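Side-chain contacts in D-aminoacyl-tRNA deacylase (Archaeoglobus fulgidus, PDB 1YQE), which probably hydrolyses D-aminoacyl-tRNAs, with zinc as cofactor, to release free tRNA and D-amino acids, so countering the toxicity of D-aminoacyl-tRNA: residues A[202-205]-A[206-210]; A[22-25]-A[26-29]; A[94-97]-A[98-102]; A[255-258]-A[259-262]. One frame throughout, in Å; residues are numbered along the deposited sequence.

Contact 1 of 4, residues A[202-205]-A[206-210]; sequences RQTE and IMLTT
The last turns of helix 201-209, the helix of a beta-alpha-beta unit between strands 189-194 and 212-218, place Thr-209 one turn beyond Glu-205, where two of its donors meet Glu-205 O. They grip this carbonyl from opposite faces of its plane. The backbone N of Thr-209 is one, 3.0 Å from Glu-205 O. The hydroxyl OG1 of Thr-209 is the other, 2.9 Å from Glu-205 O. With chi1 at 69°, Thr-209 OG1 sits between its own N and carbonyl carbon and turns back to the preceding turn. One step on, Thr-210 OG1 donates to Ile-206 O at 2.6 Å. Thr-210 is also where the chain leaves helical geometry. Arg-202 holds Glu-205 side-on with two nitrogens. Arg-202 NE lies 2.9 Å from Glu-205 OE1, and Arg-202 NH2 is hydrogen-bonded to Glu-205 OE2. Both nitrogens approach from above the carboxylate plane, while OE1 lies in the guanidinium plane. Lys-276 makes a second salt bridge to OE1. With an alanine in place of Glu-205, Arg-202 and Lys-276 would probably lose their shared anion. Ile-206 packs on helix 272-278 and strand 212-218, whereas Thr-204 and Leu-208 lie side by side against Phe-136 of strand 135-138.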
loop_
_atom_site.group_PDB
_atom_site.type_symbol
_atom_site.label_atom_id
_atom_site.label_comp_id
_atom_site.label_asym_id
_atom_site.label_seq_id
_atom_site.Cartn_x
_atom_site.Cartn_y
_atom_site.Cartn_z
ATOM N N ARG A 202 -1.609 -14.021 7.137
ATOM C CA ARG A 202 -1.172 -13.659 8.483
ATOM C C ARG A 202 -1.082 -12.141 8.613
ATOM O O ARG A 202 -1.629 -11.555 9.553
ATOM C CB ARG A 202 0.197 -14.282 8.802
ATOM C CG ARG A 202 0.266 -15.814 8.721
ATOM C CD ARG A 202 -0.534 -16.507 9.825
ATOM N NE ARG A 202 -1.973 -16.469 9.581
ATOM C CZ ARG A 202 -2.585 -17.124 8.599
ATOM N NH1 ARG A 202 -1.887 -17.877 7.757
ATOM N NH2 ARG A 202 -3.898 -17.024 8.453
ATOM N N GLN A 203 -0.400 -11.507 7.664
ATOM C CA GLN A 203 -0.241 -10.053 7.685
ATOM C C GLN A 203 -1.584 -9.324 7.645
ATOM O O GLN A 203 -1.746 -8.277 8.268
ATOM C CB GLN A 203 0.642 -9.596 6.519
ATOM C CG GLN A 203 2.077 -10.108 6.596
ATOM C CD GLN A 203 2.288 -11.388 5.807
ATOM O OE1 GLN A 203 1.480 -12.313 5.873
ATOM N NE2 GLN A 203 3.385 -11.446 5.060
ATOM N N THR A 204 -2.544 -9.874 6.913
ATOM C CA THR A 204 -3.872 -9.272 6.830
ATOM C C THR A 204 -4.541 -9.283 8.211
ATOM O O THR A 204 -5.143 -8.293 8.630
ATOM C CB THR A 204 -4.768 -10.039 5.823
ATOM O OG1 THR A 204 -4.242 -9.874 4.500
ATOM C CG2 THR A 204 -6.201 -9.521 5.860
ATOM N N GLU A 205 -4.432 -10.405 8.919
ATOM C CA GLU A 205 -5.025 -10.523 10.251
ATOM C C GLU A 205 -4.317 -9.551 11.201
ATOM O O GLU A 205 -4.945 -8.925 12.059
ATOM C CB GLU A 205 -4.880 -11.959 10.762
ATOM C CG GLU A 205 -5.406 -12.998 9.788
ATOM C CD GLU A 205 -5.090 -14.424 10.208
ATOM O OE1 GLU A 205 -3.978 -14.663 10.723
ATOM O OE2 GLU A 205 -5.950 -15.308 10.008
ATOM N N ILE A 206 -3.005 -9.422 11.036
ATOM C CA ILE A 206 -2.232 -8.519 11.876
ATOM C C ILE A 206 -2.650 -7.069 11.613
ATOM O O ILE A 206 -2.756 -6.267 12.549
ATOM C CB ILE A 206 -0.701 -8.713 11.638
ATOM C CG1 ILE A 206 -0.256 -10.033 12.284
ATOM C CG2 ILE A 206 0.095 -7.532 12.228
ATOM C CD1 ILE A 206 1.168 -10.462 11.953
ATOM N N MET A 207 -2.908 -6.734 10.351
ATOM C CA MET A 207 -3.331 -5.375 9.990
ATOM C C MET A 207 -4.703 -5.030 10.574
ATOM O O MET A 207 -4.954 -3.894 10.984
ATOM C CB MET A 207 -3.396 -5.221 8.467
ATOM C CG MET A 207 -2.045 -5.099 7.786
ATOM S SD MET A 207 -1.218 -3.551 8.276
ATOM C CE MET A 207 -1.972 -2.393 7.154
ATOM N N LEU A 208 -5.590 -6.017 10.611
ATOM C CA LEU A 208 -6.941 -5.799 11.117
ATOM C C LEU A 208 -7.140 -5.882 12.630
ATOM O O LEU A 208 -8.092 -5.293 13.158
ATOM C CB LEU A 208 -7.902 -6.790 10.447
ATOM C CG LEU A 208 -8.192 -6.636 8.953
ATOM C CD1 LEU A 208 -8.829 -7.910 8.411
ATOM C CD2 LEU A 208 -9.105 -5.446 8.736
ATOM N N THR A 209 -6.252 -6.579 13.337
ATOM C CA THR A 209 -6.445 -6.760 14.775
ATOM C C THR A 209 -5.325 -6.420 15.753
ATOM O O THR A 209 -5.509 -6.588 16.962
ATOM C CB THR A 209 -6.852 -8.211 15.074
ATOM O OG1 THR A 209 -5.738 -9.078 14.824
ATOM C CG2 THR A 209 -8.021 -8.629 14.186
ATOM N N THR A 210 -4.181 -5.950 15.264
ATOM C CA THR A 210 -3.080 -5.625 16.163
ATOM C C THR A 210 -2.610 -4.173 16.048
ATOM O O THR A 210 -3.183 -3.379 15.310
ATOM C CB THR A 210 -1.873 -6.559 15.922
ATOM O OG1 THR A 210 -1.278 -6.253 14.657
ATOM C CG2 THR A 210 -2.318 -8.025 15.923
#

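Contact 2 of 4, residues A[22-25]-A[26-29]; sequences DNLL and TFAD
A type I beta turn from Leu-24 to Phe-27 comes at the end region of helix 15-24, with Phe-27 N donating to Leu-24 O at 3.2 Å from above the carbonyl plane. Asn-23 O is the polar centre of the contact. Thr-26 bonds it twice, through its backbone N and through Thr-26 OG1, which lies 2.8 Å from Asn-23 O. The hydroxyl is tilted 19° from the carbonyl plane, and the N-H comes from well above it. With chi1 at 64°, OG1 stands between the backbone N and the carbonyl carbon of Thr-26 and reaches back to Asn-23 O. The methyl CG2 of Thr-26 rests near Asp-22 O.

Phe-27 folds its ring back over the same carbonyl. Asn-23 O stands 3.3 Å above the plane of the Phe-27 ring, over the centre. Leu-24 CA lies over the same face, 4.3 Å from the ring centroid, in a CH-pi contact. Leu-24 CD1 meets the ring at Phe-27 CE1, 3.8 Å away. A serine in place of Phe-27 would probably open a gap beside Leu-24 and strip the cover from Asn-23 O. Phe-27 and Leu-24 also reach helix 167-182, at Leu-178 and Ala-174.

The ring covers Asn-23 O, but its electron-rich face probably offers that oxygen little attraction. The type I turn is held instead by two hydrogen bonds to Asn-23 O and one to Leu-24 O, with Leu-24 against the ring.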
loop_
_atom_site.group_PDB
_atom_site.type_symbol
_atom_site.label_atom_id
_atom_site.label_comp_id
_atom_site.label_asym_id
_atom_site.label_seq_id
_atom_site.Cartn_x
_atom_site.Cartn_y
_atom_site.Cartn_z
ATOM N N ASP A 22 -14.233 10.535 -8.148
ATOM C CA ASP A 22 -15.510 11.244 -8.094
ATOM C C ASP A 22 -16.037 11.383 -6.669
ATOM O O ASP A 22 -16.601 12.416 -6.310
ATOM C CB ASP A 22 -16.562 10.543 -8.960
ATOM C CG ASP A 22 -16.258 10.640 -10.444
ATOM O OD1 ASP A 22 -15.833 11.724 -10.896
ATOM O OD2 ASP A 22 -16.459 9.638 -11.160
ATOM N N ASN A 23 -15.860 10.347 -5.856
ATOM C CA ASN A 23 -16.330 10.391 -4.475
ATOM C C ASN A 23 -15.471 11.319 -3.620
ATOM O O ASN A 23 -15.987 12.064 -2.786
ATOM C CB ASN A 23 -16.351 8.979 -3.885
ATOM C CG ASN A 23 -17.494 8.140 -4.433
ATOM O OD1 ASN A 23 -18.665 8.412 -4.156
ATOM N ND2 ASN A 23 -17.162 7.126 -5.221
ATOM N N LEU A 24 -14.159 11.274 -3.840
ATOM C CA LEU A 24 -13.209 12.111 -3.112
ATOM C C LEU A 24 -13.473 13.592 -3.400
ATOM O O LEU A 24 -13.259 14.454 -2.544
ATOM C CB LEU A 24 -11.778 11.751 -3.533
ATOM C CG LEU A 24 -10.791 11.059 -2.578
ATOM C CD1 LEU A 24 -11.502 10.131 -1.619
ATOM C CD2 LEU A 24 -9.764 10.294 -3.403
ATOM N N LEU A 25 -13.946 13.877 -4.608
ATOM C CA LEU A 25 -14.231 15.244 -5.030
ATOM C C LEU A 25 -15.387 15.910 -4.285
ATOM O O LEU A 25 -15.504 17.133 -4.295
ATOM C CB LEU A 25 -14.517 15.272 -6.532
ATOM C CG LEU A 25 -13.317 15.045 -7.454
ATOM C CD1 LEU A 25 -13.800 14.809 -8.884
ATOM C CD2 LEU A 25 -12.383 16.248 -7.376
ATOM N N THR A 26 -16.242 15.117 -3.646
ATOM C CA THR A 26 -17.369 15.683 -2.912
ATOM C C THR A 26 -17.028 15.942 -1.448
ATOM O O THR A 26 -17.807 16.564 -0.722
ATOM C CB THR A 26 -18.592 14.756 -2.960
ATOM O OG1 THR A 26 -18.282 13.526 -2.296
ATOM C CG2 THR A 26 -18.980 14.465 -4.398
ATOM N N PHE A 27 -15.858 15.477 -1.025
ATOM C CA PHE A 27 -15.421 15.634 0.360
ATOM C C PHE A 27 -14.853 17.005 0.699
ATOM O O PHE A 27 -14.634 17.316 1.868
ATOM C CB PHE A 27 -14.385 14.561 0.699
ATOM C CG PHE A 27 -14.915 13.154 0.615
ATOM C CD1 PHE A 27 -14.048 12.071 0.678
ATOM C CD2 PHE A 27 -16.280 12.912 0.485
ATOM C CE1 PHE A 27 -14.529 10.770 0.613
ATOM C CE2 PHE A 27 -16.771 11.611 0.421
ATOM C CZ PHE A 27 -15.896 10.539 0.485
ATOM N N ALA A 28 -14.612 17.823 -0.318
ATOM C CA ALA A 28 -14.066 19.158 -0.102
ATOM C C ALA A 28 -14.307 20.052 -1.314
ATOM O O ALA A 28 -14.745 19.586 -2.364
ATOM C CB ALA A 28 -12.573 19.071 0.191
ATOM N N ASP A 29 -14.017 21.339 -1.156
ATOM C CA ASP A 29 -14.197 22.305 -2.231
ATOM C C ASP A 29 -12.956 22.280 -3.112
ATOM O O ASP A 29 -11.941 22.888 -2.783
ATOM C CB ASP A 29 -14.397 23.705 -1.644
ATOM C CG ASP A 29 -14.853 24.717 -2.680
ATOM O OD1 ASP A 29 -14.951 25.915 -2.334
ATOM O OD2 ASP A 29 -15.120 24.320 -3.836
#

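Contact 3 of 4, residues A[94-97]-A[98-102]; sequences SGNV and GTADF
Van der Waals contact joins Asn-96 directly to Thr-99 and Ala-100 across a bend of the loop between strand 88-92 and helix 114-125. Asn-96 CB touches Thr-99 O at 3.4 Å. The amide end goes further along the chain, and Asn-96 ND2 lies 3.6 Å from Ala-100 CB. With chi1 at -60°, Asn-96 CG stands beside its own backbone N and anti to the carbonyl carbon. This turns the amide in toward the returning limb.

Water-mediated bonds do the polar work between the two limbs. No direct hydrogen bond joins them. Water 1 donates to Asn-96 OD1 at 2.7 Å. Water 1 also accepts from Phe-102 N at 2.9 Å. Water 2 sits nearer the bend. Water 2 accepts from Val-97 N at 2.8 Å and donates to Thr-99 O at 2.6 Å. Each water thus links a donor and an acceptor on different limbs.

Direct hydrogen bonds from the amide run further along the same loop. Asn-96 ND2 donates to Gly-103 O and to Lys-105 O. The buried amide therefore uses both ends, OD1 through a water and ND2 through backbone carbonyls, and these bonds should fix which way round it lies.

The arrangement is a long irregular loop braced by an asparagine and two bridging waters. It lies beside the ligand pocket. The Asn-96 side chain is about 10 Å from the bound pyrophosphate, and the ring of Phe-102 meets that of His-143, a residue of the pyrophosphate pocket.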
loop_
_atom_site.group_PDB
_atom_site.type_symbol
_atom_site.label_atom_id
_atom_site.label_comp_id
_atom_site.label_asym_id
_atom_site.label_seq_id
_atom_site.Cartn_x
_atom_site.Cartn_y
_atom_site.Cartn_z
ATOM N N SER A 94 4.114 -0.918 -3.953
ATOM C CA SER A 94 4.771 -1.408 -5.158
ATOM C C SER A 94 6.262 -1.663 -4.934
ATOM O O SER A 94 6.875 -1.115 -4.009
ATOM C CB SER A 94 4.547 -0.413 -6.306
ATOM O OG SER A 94 4.831 0.916 -5.907
ATOM N N GLY A 95 6.831 -2.520 -5.778
ATOM C CA GLY A 95 8.234 -2.872 -5.673
ATOM C C GLY A 95 8.465 -4.256 -6.251
ATOM O O GLY A 95 7.544 -5.073 -6.287
ATOM N N ASN A 96 9.685 -4.519 -6.709
ATOM C CA ASN A 96 10.014 -5.814 -7.303
ATOM C C ASN A 96 11.177 -6.499 -6.621
ATOM O O ASN A 96 12.080 -5.846 -6.103
ATOM C CB ASN A 96 10.410 -5.659 -8.776
ATOM C CG ASN A 96 9.324 -5.056 -9.616
ATOM O OD1 ASN A 96 8.223 -5.590 -9.695
ATOM N ND2 ASN A 96 9.628 -3.934 -10.267
ATOM N N VAL A 97 11.152 -7.825 -6.622
ATOM C CA VAL A 97 12.268 -8.571 -6.078
ATOM C C VAL A 97 13.046 -9.050 -7.312
ATOM O O VAL A 97 13.666 -8.239 -8.004
ATOM C CB VAL A 97 11.831 -9.782 -5.222
ATOM C CG1 VAL A 97 13.068 -10.489 -4.659
ATOM C CG2 VAL A 97 10.944 -9.320 -4.068
ATOM N N GLY A 98 12.974 -10.346 -7.612
ATOM C CA GLY A 98 13.703 -10.893 -8.745
ATOM C C GLY A 98 13.213 -10.636 -10.162
ATOM O O GLY A 98 13.983 -10.798 -11.112
ATOM N N THR A 99 11.953 -10.249 -10.333
ATOM C CA THR A 99 11.432 -9.993 -11.673
ATOM C C THR A 99 10.586 -8.728 -11.735
ATOM O O THR A 99 9.882 -8.396 -10.783
ATOM C CB THR A 99 10.556 -11.173 -12.185
ATOM O OG1 THR A 99 9.308 -11.194 -11.480
ATOM C CG2 THR A 99 11.268 -12.501 -11.973
ATOM N N ALA A 100 10.659 -8.027 -12.864
ATOM C CA ALA A 100 9.885 -6.806 -13.063
ATOM C C ALA A 100 9.037 -6.934 -14.327
ATOM O O ALA A 100 9.221 -6.195 -15.291
ATOM C CB ALA A 100 10.817 -5.605 -13.170
ATOM N N ASP A 101 8.102 -7.880 -14.313
ATOM C CA ASP A 101 7.235 -8.119 -15.463
ATOM C C ASP A 101 6.101 -7.121 -15.617
ATOM O O ASP A 101 5.514 -7.013 -16.690
ATOM C CB ASP A 101 6.632 -9.527 -15.407
ATOM C CG ASP A 101 7.624 -10.603 -15.792
ATOM O OD1 ASP A 101 8.690 -10.256 -16.346
ATOM O OD2 ASP A 101 7.328 -11.794 -15.553
ATOM N N PHE A 102 5.781 -6.395 -14.553
ATOM C CA PHE A 102 4.689 -5.443 -14.650
ATOM C C PHE A 102 4.988 -4.072 -14.071
ATOM O O PHE A 102 4.288 -3.580 -13.178
ATOM C CB PHE A 102 3.430 -6.058 -14.033
ATOM C CG PHE A 102 2.989 -7.311 -14.738
ATOM C CD1 PHE A 102 2.591 -7.265 -16.071
ATOM C CD2 PHE A 102 3.055 -8.545 -14.103
ATOM C CE1 PHE A 102 2.271 -8.436 -16.770
ATOM C CE2 PHE A 102 2.737 -9.722 -14.791
ATOM C CZ PHE A 102 2.346 -9.664 -16.127
HETATM O O HOH W 1 6.915 -5.504 -12.043
HETATM O O HOH W 2 9.427 -9.256 -8.358
#

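Contact 4 of 4, residues A[255-258]-A[259-262]; sequences KKIV and NEAA
Glu-260 lies back along helix 252-265 over the turn formed by Lys-256 and Ile-257. Glu-260 CB sits 3.5 Å from Ile-257 O. Glu-260 CG comes closer to the backbone, 3.0 Å from Lys-256 O. Chi1 is -69°, which sets CG beside the backbone N and anti to the carbonyl carbon. The chain then runs on extended, and Glu-260 CD passes 4.0 Å from Ile-257 CA. At the tip, OE1 settles against Ile-257. Glu-260 OE1 is 3.2 Å from Ile-257 CA and 3.4 Å from the methyl Ile-257 CG2. The two side chains cross at an angle. Glu-260 OE2 is 5.4 Å from Lys-256 NZ. These charges are opposite but not in contact.

Asn-259 makes a similar move one residue earlier. Asn-259 CG lies 3.3 Å from Lys-255 O, and its ND2 is near the methyl CG1 of Val-258. Under both side chains runs the regular backbone ladder. The N of each residue from Asn-259 to Ala-262 donates to the carbonyl four residues before it.

The helix links strand 242-245 to strand 268-271 in a beta-alpha-beta unit. Val-258 packs on Ile-243, Ile-245 and Val-269, and Ala-262 joins it on Val-269. Ile-257 and Ala-261 meet Leu-231 of helix 228-238.

The chemistry is that of an amphipathic helix. Valine and alanines are buried, while lysines and Asn-259 are exposed. Glu-260 OE1 touches carbon atoms of Ile-257, and at the separation of OE2 from Lys-256 the opposite charges would probably attract only weakly.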
loop_
_atom_site.group_PDB
_atom_site.type_symbol
_atom_site.label_atom_id
_atom_site.label_comp_id
_atom_site.label_asym_id
_atom_site.label_seq_id
_atom_site.Cartn_x
_atom_site.Cartn_y
_atom_site.Cartn_z
ATOM N N LYS A 255 14.922 -18.051 6.738
ATOM C CA LYS A 255 15.033 -17.582 8.117
ATOM C C LYS A 255 16.461 -17.121 8.391
ATOM O O LYS A 255 16.695 -16.227 9.202
ATOM C CB LYS A 255 14.639 -18.682 9.111
ATOM C CG LYS A 255 13.164 -19.062 9.048
ATOM C CD LYS A 255 12.674 -19.718 10.341
ATOM C CE LYS A 255 13.424 -21.005 10.654
ATOM N NZ LYS A 255 12.950 -21.609 11.932
ATOM N N LYS A 256 17.418 -17.727 7.700
ATOM C CA LYS A 256 18.814 -17.359 7.871
ATOM C C LYS A 256 19.062 -15.930 7.390
ATOM O O LYS A 256 19.681 -15.132 8.092
ATOM C CB LYS A 256 19.718 -18.325 7.102
ATOM C CG LYS A 256 21.203 -18.020 7.253
ATOM C CD LYS A 256 22.050 -18.970 6.422
ATOM C CE LYS A 256 23.529 -18.616 6.505
ATOM N NZ LYS A 256 24.356 -19.521 5.657
ATOM N N ILE A 257 18.577 -15.603 6.196
ATOM C CA ILE A 257 18.782 -14.264 5.668
ATOM C C ILE A 257 17.946 -13.257 6.445
ATOM O O ILE A 257 18.322 -12.098 6.562
ATOM C CB ILE A 257 18.453 -14.179 4.165
ATOM C CG1 ILE A 257 16.960 -14.378 3.930
ATOM C CG2 ILE A 257 19.255 -15.231 3.404
ATOM C CD1 ILE A 257 16.562 -14.257 2.476
ATOM N N VAL A 258 16.810 -13.700 6.978
ATOM C CA VAL A 258 15.973 -12.810 7.778
ATOM C C VAL A 258 16.762 -12.419 9.025
ATOM O O VAL A 258 16.862 -11.243 9.360
ATOM C CB VAL A 258 14.648 -13.499 8.199
ATOM C CG1 VAL A 258 14.060 -12.817 9.432
ATOM C CG2 VAL A 258 13.656 -13.441 7.047
ATOM N N ASN A 259 17.327 -13.413 9.703
ATOM C CA ASN A 259 18.116 -13.169 10.908
ATOM C C ASN A 259 19.341 -12.321 10.591
ATOM O O ASN A 259 19.735 -11.469 11.385
ATOM C CB ASN A 259 18.537 -14.498 11.544
ATOM C CG ASN A 259 17.399 -15.172 12.289
ATOM O OD1 ASN A 259 17.528 -16.307 12.745
ATOM N ND2 ASN A 259 16.282 -14.469 12.424
ATOM N N GLU A 260 19.935 -12.553 9.426
ATOM C CA GLU A 260 21.095 -11.779 9.002
ATOM C C GLU A 260 20.678 -10.314 8.892
ATOM O O GLU A 260 21.329 -9.426 9.446
ATOM C CB GLU A 260 21.603 -12.262 7.636
ATOM C CG GLU A 260 22.228 -13.651 7.634
ATOM C CD GLU A 260 22.747 -14.065 6.261
ATOM O OE1 GLU A 260 21.934 -14.261 5.335
ATOM O OE2 GLU A 260 23.978 -14.194 6.104
ATOM N N ALA A 261 19.579 -10.077 8.179
ATOM C CA ALA A 261 19.050 -8.733 7.967
ATOM C C ALA A 261 18.671 -8.060 9.282
ATOM O O ALA A 261 18.942 -6.874 9.487
ATOM C CB ALA A 261 17.834 -8.791 7.035
ATOM N N ALA A 262 18.040 -8.816 10.172
ATOM C CA ALA A 262 17.637 -8.275 11.463
ATOM C C ALA A 262 18.856 -7.769 12.229
ATOM O O ALA A 262 18.827 -6.676 12.797
ATOM C CB ALA A 262 16.905 -9.341 12.275
#

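Along the chain the order is contact 2, contact 3, contact 1, contact 4. Contact 2 lies at the end region of helix 15-24 and runs into the loop before strand 31-35, an edge strand of the eight-stranded mixed sheet. Contact 3 is in the loop after strand 88-92 of that sheet. Contacts 1 and 4 lie on helices 201-209 and 252-265, which connect strands of the four-stranded parallel sheet. Their centres are about 22 Å apart. Contacts 2 and 4 are the most distant pair, with centres about 45 Å apart on opposite sides of the chain's centre. No two contacts touch. Each is thus a local feature of a separate part of the fold, and contact 3 reaches the pyrophosphate pocket through Phe-102.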